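Homocitrate synthase (PDB 6KTQ) catalyses the aldol-type condensation of acetyl-CoA with 2-oxoglutarate to give homocitrate, the first step of lysine biosynthesis by the alpha-aminoadipate pathway. Local coordinates at residues R111-G116 and I124-G129; S149-V154 and I183-D188; S155-K158 and K163-F166. One frame throughout, in Å; residues are numbered along the deposited sequence.

Interaction 1 of 3, residues R111-G116 and I124-G129; sequences RDIEVG and IAIFYG. With COA (coenzyme A), chain E.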
loop_
_atom_site.group_PDB
_atom_site.type_symbol
_atom_site.label_atom_id
_atom_site.label_comp_id
_atom_site.label_asym_id
_atom_site.label_seq_id
_atom_site.Cartn_x
_atom_site.Cartn_y
_atom_site.Cartn_z
ATOM N N ARG A 111 22.424 -34.914 4.389
ATOM C CA ARG A 111 22.013 -35.895 3.377
ATOM C C ARG A 111 21.021 -35.291 2.373
ATOM O O ARG A 111 21.332 -35.195 1.189
ATOM C CB ARG A 111 21.407 -37.141 4.036
ATOM C CG ARG A 111 21.170 -38.315 3.091
ATOM C CD ARG A 111 22.456 -39.052 2.746
ATOM N NE ARG A 111 23.220 -38.442 1.647
ATOM C CZ ARG A 111 23.267 -38.891 0.384
ATOM N NH1 ARG A 111 22.595 -39.977 -0.000
ATOM N NH2 ARG A 111 24.009 -38.245 -0.516
ATOM N N ASP A 112 19.845 -34.870 2.848
ATOM C CA ASP A 112 18.816 -34.285 1.955
ATOM C C ASP A 112 19.409 -33.213 1.068
ATOM O O ASP A 112 19.181 -33.207 -0.145
ATOM C CB ASP A 112 17.656 -33.673 2.742
ATOM C CG ASP A 112 16.814 -34.691 3.395
ATOM O OD1 ASP A 112 17.289 -35.835 3.511
ATOM O OD2 ASP A 112 15.673 -34.362 3.793
ATOM N N ILE A 113 20.192 -32.317 1.672
ATOM C CA ILE A 113 20.790 -31.202 0.933
ATOM C C ILE A 113 21.725 -31.689 -0.186
ATOM O O ILE A 113 21.625 -31.231 -1.333
ATOM C CB ILE A 113 21.515 -30.231 1.887
ATOM C CG1 ILE A 113 20.485 -29.459 2.715
ATOM C CG2 ILE A 113 22.382 -29.248 1.108
ATOM C CD1 ILE A 113 20.993 -28.931 4.034
ATOM N N GLU A 114 22.607 -32.630 0.144
ATOM C CA GLU A 114 23.522 -33.233 -0.845
ATOM C C GLU A 114 22.757 -33.885 -1.996
ATOM O O GLU A 114 23.136 -33.757 -3.166
ATOM C CB GLU A 114 24.417 -34.283 -0.176
ATOM C CG GLU A 114 25.462 -33.699 0.769
ATOM C CD GLU A 114 25.859 -34.659 1.888
ATOM O OE1 GLU A 114 25.424 -35.829 1.867
ATOM O OE2 GLU A 114 26.593 -34.241 2.804
ATOM N N VAL A 115 21.664 -34.561 -1.665
ATOM C CA VAL A 115 20.834 -35.176 -2.688
ATOM C C VAL A 115 20.248 -34.088 -3.589
ATOM O O VAL A 115 20.391 -34.129 -4.817
ATOM C CB VAL A 115 19.722 -36.035 -2.067
ATOM C CG1 VAL A 115 18.785 -36.542 -3.148
ATOM C CG2 VAL A 115 20.319 -37.212 -1.298
ATOM N N GLY A 116 19.625 -33.087 -2.967
ATOM C CA GLY A 116 19.113 -31.934 -3.707
ATOM C C GLY A 116 20.164 -31.331 -4.617
ATOM O O GLY A 116 19.887 -31.030 -5.766
ATOM N N ILE A 124 16.764 -25.246 -3.777
ATOM C CA ILE A 124 16.587 -26.194 -2.678
ATOM C C ILE A 124 15.799 -25.476 -1.594
ATOM O O ILE A 124 16.182 -24.404 -1.164
ATOM C CB ILE A 124 17.949 -26.727 -2.142
ATOM C CG1 ILE A 124 18.615 -27.641 -3.195
ATOM C CG2 ILE A 124 17.768 -27.472 -0.828
ATOM C CD1 ILE A 124 20.017 -28.124 -2.845
ATOM N N ALA A 125 14.668 -26.054 -1.191
ATOM C CA ALA A 125 13.812 -25.486 -0.147
ATOM C C ALA A 125 13.975 -26.254 1.129
ATOM O O ALA A 125 13.479 -27.381 1.251
ATOM C CB ALA A 125 12.353 -25.506 -0.574
ATOM N N ILE A 126 14.682 -25.658 2.080
ATOM C CA ILE A 126 14.899 -26.286 3.371
ATOM C C ILE A 126 13.820 -25.817 4.302
ATOM O O ILE A 126 13.601 -24.608 4.447
ATOM C CB ILE A 126 16.269 -25.934 3.977
ATOM C CG1 ILE A 126 17.404 -26.483 3.097
ATOM C CG2 ILE A 126 16.362 -26.503 5.375
ATOM C CD1 ILE A 126 18.774 -25.947 3.464
ATOM N N PHE A 127 13.147 -26.773 4.926
ATOM C CA PHE A 127 12.083 -26.465 5.870
ATOM C C PHE A 127 12.474 -26.775 7.297
ATOM O O PHE A 127 13.266 -27.671 7.541
ATOM C CB PHE A 127 10.771 -27.187 5.481
ATOM C CG PHE A 127 10.874 -28.687 5.416
ATOM C CD1 PHE A 127 11.239 -29.324 4.226
ATOM C CD2 PHE A 127 10.549 -29.460 6.521
ATOM C CE1 PHE A 127 11.314 -30.705 4.159
ATOM C CE2 PHE A 127 10.614 -30.837 6.468
ATOM C CZ PHE A 127 11.002 -31.462 5.297
ATOM N N TYR A 128 11.937 -26.005 8.238
ATOM C CA TYR A 128 12.082 -26.302 9.655
ATOM C C TYR A 128 10.937 -25.656 10.389
ATOM O O TYR A 128 10.480 -24.573 10.021
ATOM C CB TYR A 128 13.427 -25.768 10.195
ATOM C CG TYR A 128 14.017 -26.524 11.368
ATOM C CD1 TYR A 128 14.867 -27.619 11.168
ATOM C CD2 TYR A 128 13.770 -26.125 12.680
ATOM C CE1 TYR A 128 15.421 -28.309 12.258
ATOM C CE2 TYR A 128 14.313 -26.807 13.768
ATOM C CZ TYR A 128 15.135 -27.887 13.553
ATOM O OH TYR A 128 15.649 -28.554 14.637
ATOM N N GLY A 129 10.516 -26.304 11.464
ATOM C CA GLY A 129 9.369 -25.879 12.236
ATOM C C GLY A 129 9.846 -24.901 13.279
ATOM O O GLY A 129 10.663 -25.257 14.106
HETATM N N1A COA E . 14.920 -30.978 9.627
HETATM C C2A COA E . 15.597 -31.988 10.241
HETATM N N3A COA E . 14.982 -33.069 10.807
HETATM C C4A COA E . 13.640 -33.180 10.812
HETATM C C5A COA E . 12.844 -32.135 10.164
HETATM C C6A COA E . 13.570 -30.995 9.568
HETATM N N6A COA E . 12.870 -30.012 8.972
HETATM N N7A COA E . 11.554 -32.499 10.293
HETATM C C8A COA E . 11.520 -33.679 10.980
HETATM N N9A COA E . 12.764 -34.064 11.289
HETATM C C1B COA E . 13.169 -35.326 11.925
HETATM C C2B COA E . 12.521 -35.640 13.246
HETATM O O2B COA E . 13.119 -34.969 14.339
HETATM C C3B COA E . 12.761 -37.132 13.277
HETATM O O3B COA E . 14.108 -37.488 13.497
HETATM P P3B COA E . 14.440 -38.773 14.396
HETATM O O7A COA E . 15.804 -38.417 14.863
HETATM O O8A COA E . 14.346 -39.909 13.399
HETATM O O9A COA E . 13.398 -38.821 15.464
HETATM C C4B COA E . 12.421 -37.562 11.874
HETATM O O4B COA E . 12.762 -36.410 11.062
HETATM C C5B COA E . 10.971 -37.971 12.090
HETATM O O5B COA E . 10.378 -38.636 11.054
HETATM P P1A COA E . 10.354 -40.187 10.637
HETATM O O1A COA E . 9.405 -39.892 9.535
HETATM O O2A COA E . 9.989 -41.170 11.717
HETATM O O3A COA E . 11.884 -40.367 10.163
HETATM P P2A COA E . 12.452 -41.353 9.064
HETATM O O4A COA E . 11.918 -42.740 9.311
HETATM O O5A COA E . 13.927 -41.081 8.964
HETATM O O6A COA E . 11.868 -40.814 7.681
HETATM C CBP COA E . 11.483 -39.243 5.887
HETATM C CCP COA E . 12.163 -39.480 7.239
HETATM C CDP COA E . 11.740 -37.813 5.387
HETATM C CEP COA E . 12.064 -40.231 4.866
HETATM C CAP COA E . 9.992 -39.538 6.080
HETATM O OAP COA E . 9.425 -38.844 7.200
HETATM C C9P COA E . 9.215 -39.172 4.858
HETATM O O9P COA E . 9.357 -39.835 3.856
HETATM N N8P COA E . 8.418 -38.106 4.974
HETATM C C7P COA E . 7.580 -37.594 3.906
HETATM C C6P COA E . 7.984 -36.155 3.552
HETATM C C5P COA E . 7.656 -35.235 4.712
HETATM O O5P COA E . 7.478 -35.706 5.844
HETATM N N4P COA E . 7.596 -33.923 4.440
HETATM C C3P COA E . 7.378 -32.960 5.518
HETATM C C2P COA E . 7.034 -31.555 5.056
HETATM S S1P COA E . 7.055 -30.535 6.562
#
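I124 and I113 contribute most of the buried surface where helix 110-118 packs against strand 123-129, the returning half of a beta-alpha-beta unit in the TIM barrel of this synthase. The axes of the two short segments approach to 9.4 Å and run nearly antiparallel (167°). I124 points CD1 at the helix backbone, 3.7 Å from G116 C and 3.8 Å from I113 O; G116 has no side chain, and a CB there would come tight against I124 CD1. The carbonyl oxygen of G116 is buried here and has no partner in the model. Two residues along the strand, I126 extends its delta methyl to I113, CD1 to CD1 at 3.8 Å, and the two side chains cross at about a right angle. I113 also rests on helix 143-159 through T153, Y156 and A157.

Further along, the strand reaches coenzyme A. F127 CG sits between the backbone N and the carbonyl carbon (chi1 59°), and the ring has COA C2P 3.9 Å above one face, offset toward the rim; it also stacks with H105. An alanine at this position is likely to leave the thiol arm without that face to lie against and H105 without its stacking mate. The backbone remains a separate hold on the adenine: COA N6A donates to F127 O at 2.8 Å, with an N-H...O angle of 148°.

Interaction 2 of 3, residues S149-V154 and I183-D188; sequences SIAETV and IKTVRD
I150 CG2 and V186 CG1 are modelled 3.1 Å apart, closer than two methyl carbons can sit, so this distance is doubtful and says nothing about how tight the interface is. What the surrounding geometry does support is that helices 143-159 and 176-189 lie side by side with the same chain direction. The axes of their short segments come within 8.7 Å at a signed crossing angle of -23°, and the CA atoms of A151 and V186 are 5.8 Å apart. The small side chain of A151 suits such an approach: its CB meets T185 CG2 at 3.7 Å, methyl against methyl.

The first torsion of T185 (chi1 -57°) separates its two branches. CG2 lies anti to the backbone N and faces A151, while OG1 stays beside that N and hydrogen-bonds to E181 O one turn earlier, so the polar branch is satisfied within its own helix. Closer to the barrel, V154 lies obliquely to V186, with CG2 4.2 Å from V186 CG1 and its other methyl, CG1, 3.9 Å from V186 O. All the contacts across the pair are therefore van der Waals.

Within the first helix, S149 O accepts from both T153 N and T153 OG1, which arrive from opposite faces of the carbonyl plane.

Both helices cover strand 163-169 on the outside of the barrel: I150 and V186 rest on F166, and V154 rests on V164.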
loop_
_atom_site.group_PDB
_atom_site.type_symbol
_atom_site.label_atom_id
_atom_site.label_comp_id
_atom_site.label_asym_id
_atom_site.label_seq_id
_atom_site.Cartn_x
_atom_site.Cartn_y
_atom_site.Cartn_z
ATOM N N SER A 149 21.153 -24.730 13.629
ATOM C CA SER A 149 20.931 -25.806 12.646
ATOM C C SER A 149 20.529 -25.216 11.316
ATOM O O SER A 149 21.028 -25.603 10.257
ATOM C CB SER A 149 19.841 -26.779 13.079
ATOM O OG SER A 149 20.005 -27.228 14.401
ATOM N N ILE A 150 19.634 -24.241 11.377
ATOM C CA ILE A 150 19.124 -23.599 10.173
ATOM C C ILE A 150 20.233 -22.822 9.461
ATOM O O ILE A 150 20.433 -22.978 8.244
ATOM C CB ILE A 150 17.893 -22.738 10.543
ATOM C CG1 ILE A 150 16.701 -23.668 10.780
ATOM C CG2 ILE A 150 17.566 -21.732 9.488
ATOM C CD1 ILE A 150 15.675 -23.088 11.715
ATOM N N ALA A 151 20.977 -22.011 10.214
ATOM C CA ALA A 151 22.116 -21.313 9.614
ATOM C C ALA A 151 23.079 -22.289 8.942
ATOM O O ALA A 151 23.479 -22.080 7.803
ATOM C CB ALA A 151 22.858 -20.480 10.648
ATOM N N GLU A 152 23.445 -23.357 9.636
ATOM C CA GLU A 152 24.442 -24.289 9.080
ATOM C C GLU A 152 23.939 -24.953 7.810
ATOM O O GLU A 152 24.644 -25.027 6.794
ATOM C CB GLU A 152 24.822 -25.346 10.114
ATOM C CG GLU A 152 25.642 -24.750 11.244
ATOM C CD GLU A 152 25.963 -25.729 12.362
ATOM O OE1 GLU A 152 26.608 -25.280 13.339
ATOM O OE2 GLU A 152 25.581 -26.926 12.263
ATOM N N THR A 153 22.696 -25.423 7.852
ATOM C CA THR A 153 22.160 -26.158 6.723
ATOM C C THR A 153 21.908 -25.250 5.563
ATOM O O THR A 153 22.197 -25.620 4.437
ATOM C CB THR A 153 20.897 -26.956 7.091
ATOM O OG1 THR A 153 19.978 -26.119 7.791
ATOM C CG2 THR A 153 21.266 -28.111 7.983
ATOM N N VAL A 154 21.398 -24.046 5.809
ATOM C CA VAL A 154 21.222 -23.098 4.698
ATOM C C VAL A 154 22.559 -22.704 4.068
ATOM O O VAL A 154 22.672 -22.610 2.841
ATOM C CB VAL A 154 20.451 -21.829 5.122
ATOM C CG1 VAL A 154 20.600 -20.736 4.076
ATOM C CG2 VAL A 154 18.975 -22.166 5.364
ATOM N N ILE A 183 14.371 -15.239 10.186
ATOM C CA ILE A 183 14.552 -14.689 8.850
ATOM C C ILE A 183 15.920 -14.002 8.654
ATOM O O ILE A 183 16.538 -14.127 7.586
ATOM C CB ILE A 183 13.409 -13.705 8.511
ATOM C CG1 ILE A 183 12.093 -14.483 8.359
ATOM C CG2 ILE A 183 13.686 -12.962 7.218
ATOM C CD1 ILE A 183 10.854 -13.629 8.493
ATOM N N LYS A 184 16.364 -13.267 9.663
ATOM C CA LYS A 184 17.694 -12.633 9.642
ATOM C C LYS A 184 18.761 -13.691 9.533
ATOM O O LYS A 184 19.685 -13.581 8.733
ATOM C CB LYS A 184 17.946 -11.842 10.931
ATOM C CG LYS A 184 17.126 -10.586 11.035
ATOM C CD LYS A 184 17.279 -9.939 12.405
ATOM C CE LYS A 184 16.281 -8.807 12.596
ATOM N NZ LYS A 184 16.181 -8.440 14.034
ATOM N N THR A 185 18.622 -14.719 10.358
ATOM C CA THR A 185 19.555 -15.851 10.341
ATOM C C THR A 185 19.686 -16.448 8.947
ATOM O O THR A 185 20.790 -16.530 8.401
ATOM C CB THR A 185 19.140 -16.922 11.364
ATOM O OG1 THR A 185 19.066 -16.337 12.665
ATOM C CG2 THR A 185 20.106 -18.068 11.383
ATOM N N VAL A 186 18.562 -16.821 8.323
ATOM C CA VAL A 186 18.645 -17.492 7.016
ATOM C C VAL A 186 19.070 -16.565 5.896
ATOM O O VAL A 186 19.784 -16.978 4.963
ATOM C CB VAL A 186 17.338 -18.232 6.631
ATOM C CG1 VAL A 186 17.021 -19.277 7.673
ATOM C CG2 VAL A 186 16.178 -17.248 6.444
ATOM N N ARG A 187 18.648 -15.310 5.987
ATOM C CA ARG A 187 19.170 -14.283 5.101
ATOM C C ARG A 187 20.710 -14.232 5.175
ATOM O O ARG A 187 21.390 -14.394 4.164
ATOM C CB ARG A 187 18.558 -12.924 5.461
ATOM C CG ARG A 187 18.987 -11.802 4.532
ATOM C CD ARG A 187 19.870 -10.798 5.228
ATOM N NE ARG A 187 19.092 -9.894 6.072
ATOM C CZ ARG A 187 19.304 -9.664 7.370
ATOM N NH1 ARG A 187 18.521 -8.815 8.032
ATOM N NH2 ARG A 187 20.288 -10.254 8.015
ATOM N N ASP A 188 21.242 -14.038 6.373
ATOM C CA ASP A 188 22.713 -13.963 6.561
ATOM C C ASP A 188 23.406 -15.221 6.033
ATOM O O ASP A 188 24.503 -15.142 5.486
ATOM C CB ASP A 188 23.066 -13.758 8.031
ATOM C CG ASP A 188 22.666 -12.378 8.551
ATOM O OD1 ASP A 188 22.302 -11.494 7.739
ATOM O OD2 ASP A 188 22.706 -12.175 9.783
#

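Interaction 3 of 3, residues S155-K158 and K163-F166; sequences SYAK and KVRF. With AKG (2-oxoglutaric acid), chain D.
The CB of K163 points away from 155-158, and its side chain comes no nearer than 5.3 Å to that segment; V164 is the residue that makes the contact. V164 aims its CB at the helix. Its CG1 stands anti to the backbone N (chi1 -178°), which leaves CG2 beside that N, where it meets A157 CB at 3.7 Å and K158 N at the same distance. A water accepts from V164 N at 2.8 Å and, more weakly, from K158 NZ at 3.2 Å, linking the strand backbone to the lysine tip.

R165 takes no part in the helix contact. Its chain leaves anti to the backbone N and bends at chi3 (97°), bringing NH2 to the carboxylate of bound 2-oxoglutarate. The bond from R165 NH2 to AKG O4 is 2.9 Å long but weak, with an N-H...O angle of only 125°. E72 forms a salt bridge with the same NH2 and T167 OG1 bonds to NE, which together probably fix the guanidinium's orientation at the substrate.

F166 turns outward again, packing on V182 of helix 176-189. The strand lies between strands 123-129 and 193-198 in the barrel, and A157 on the covering helix also reaches I126.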
loop_
_atom_site.group_PDB
_atom_site.type_symbol
_atom_site.label_atom_id
_atom_site.label_comp_id
_atom_site.label_asym_id
_atom_site.label_seq_id
_atom_site.Cartn_x
_atom_site.Cartn_y
_atom_site.Cartn_z
ATOM N N SER A 155 23.567 -22.460 4.896
ATOM C CA SER A 155 24.927 -22.179 4.370
ATOM C C SER A 155 25.503 -23.335 3.573
ATOM O O SER A 155 26.030 -23.142 2.461
ATOM C CB SER A 155 25.888 -21.846 5.506
ATOM O OG SER A 155 25.593 -20.568 6.021
ATOM N N TYR A 156 25.411 -24.533 4.146
ATOM C CA TYR A 156 25.860 -25.737 3.459
ATOM C C TYR A 156 25.221 -25.843 2.076
ATOM O O TYR A 156 25.928 -26.065 1.080
ATOM C CB TYR A 156 25.553 -26.981 4.300
ATOM C CG TYR A 156 26.129 -28.276 3.754
ATOM C CD1 TYR A 156 27.505 -28.449 3.609
ATOM C CD2 TYR A 156 25.297 -29.340 3.407
ATOM C CE1 TYR A 156 28.029 -29.635 3.113
ATOM C CE2 TYR A 156 25.811 -30.522 2.912
ATOM C CZ TYR A 156 27.176 -30.668 2.771
ATOM O OH TYR A 156 27.674 -31.852 2.281
ATOM N N ALA A 157 23.896 -25.658 1.995
ATOM C CA ALA A 157 23.200 -25.798 0.710
ATOM C C ALA A 157 23.687 -24.746 -0.268
ATOM O O ALA A 157 23.951 -25.037 -1.443
ATOM C CB ALA A 157 21.681 -25.673 0.898
ATOM N N LYS A 158 23.784 -23.520 0.226
ATOM C CA LYS A 158 24.299 -22.386 -0.543
ATOM C C LYS A 158 25.653 -22.690 -1.193
ATOM O O LYS A 158 25.868 -22.429 -2.391
ATOM C CB LYS A 158 24.509 -21.197 0.398
ATOM C CG LYS A 158 23.831 -19.912 0.010
ATOM C CD LYS A 158 24.277 -19.362 -1.324
ATOM C CE LYS A 158 23.165 -19.387 -2.350
ATOM N NZ LYS A 158 23.101 -18.059 -3.018
ATOM N N LYS A 163 20.498 -21.861 -5.466
ATOM C CA LYS A 163 19.617 -20.944 -4.739
ATOM C C LYS A 163 18.884 -21.662 -3.620
ATOM O O LYS A 163 18.489 -22.821 -3.774
ATOM C CB LYS A 163 18.639 -20.272 -5.692
ATOM C CG LYS A 163 19.336 -19.244 -6.577
ATOM C CD LYS A 163 18.382 -18.431 -7.445
ATOM C CE LYS A 163 18.141 -19.058 -8.815
ATOM N NZ LYS A 163 17.309 -20.296 -8.765
ATOM N N VAL A 164 18.730 -20.983 -2.483
ATOM C CA VAL A 164 18.110 -21.582 -1.324
ATOM C C VAL A 164 16.895 -20.813 -0.809
ATOM O O VAL A 164 16.953 -19.615 -0.503
ATOM C CB VAL A 164 19.121 -21.754 -0.192
ATOM C CG1 VAL A 164 18.473 -22.434 1.011
ATOM C CG2 VAL A 164 20.300 -22.570 -0.686
ATOM N N ARG A 165 15.773 -21.520 -0.720
ATOM C CA ARG A 165 14.640 -21.022 0.042
ATOM C C ARG A 165 14.632 -21.665 1.417
ATOM O O ARG A 165 14.984 -22.826 1.559
ATOM C CB ARG A 165 13.329 -21.302 -0.703
ATOM C CG ARG A 165 12.116 -20.873 0.091
ATOM C CD ARG A 165 10.850 -21.263 -0.652
ATOM N NE ARG A 165 10.276 -22.514 -0.181
ATOM C CZ ARG A 165 9.641 -23.401 -0.947
ATOM N NH1 ARG A 165 9.535 -23.228 -2.254
ATOM N NH2 ARG A 165 9.136 -24.494 -0.390
ATOM N N PHE A 166 14.226 -20.919 2.432
ATOM C CA PHE A 166 13.963 -21.482 3.724
ATOM C C PHE A 166 12.473 -21.414 3.949
ATOM O O PHE A 166 11.881 -20.371 3.755
ATOM C CB PHE A 166 14.672 -20.724 4.851
ATOM C CG PHE A 166 14.278 -21.210 6.202
ATOM C CD1 PHE A 166 14.736 -22.438 6.652
ATOM C CD2 PHE A 166 13.374 -20.492 6.991
ATOM C CE1 PHE A 166 14.337 -22.932 7.867
ATOM C CE2 PHE A 166 12.980 -20.977 8.217
ATOM C CZ PHE A 166 13.458 -22.197 8.659
HETATM C C1 AKG D . 3.958 -26.711 5.573
HETATM O O1 AKG D . 2.728 -26.521 5.573
HETATM O O2 AKG D . 4.631 -26.453 6.597
HETATM C C2 AKG D . 4.597 -27.250 4.353
HETATM O O5 AKG D . 4.047 -28.152 3.706
HETATM C C3 AKG D . 5.914 -26.652 3.870
HETATM C C4 AKG D . 5.549 -25.485 2.948
HETATM C C5 AKG D . 6.689 -24.824 2.185
HETATM O O3 AKG D . 6.538 -23.597 1.907
HETATM O O4 AKG D . 7.727 -25.492 1.878
HETATM O O HOH W 1 19.947 -18.446 -2.344
#

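Following the chain, interaction 1 comes first: helix 110-118 turns back to strand 123-129, closing a short loop before either of the others opens. Interaction 2 spans the longest separation, from helix 143-159 to helix 176-189. Interaction 3 lies wholly within that span, joining the end of the same first helix to strand 163-169, so one pair nests and none cross. The three form a continuous patch of barrel wall. Strands 123-129 and 163-169 are neighbours in the sheet, joined by I126 N to R165 O; E114 and Y156 connect the outer helices; and interactions 2 and 3 share helix 143-159, with strand 163-169 followed in the chain by helix 176-189.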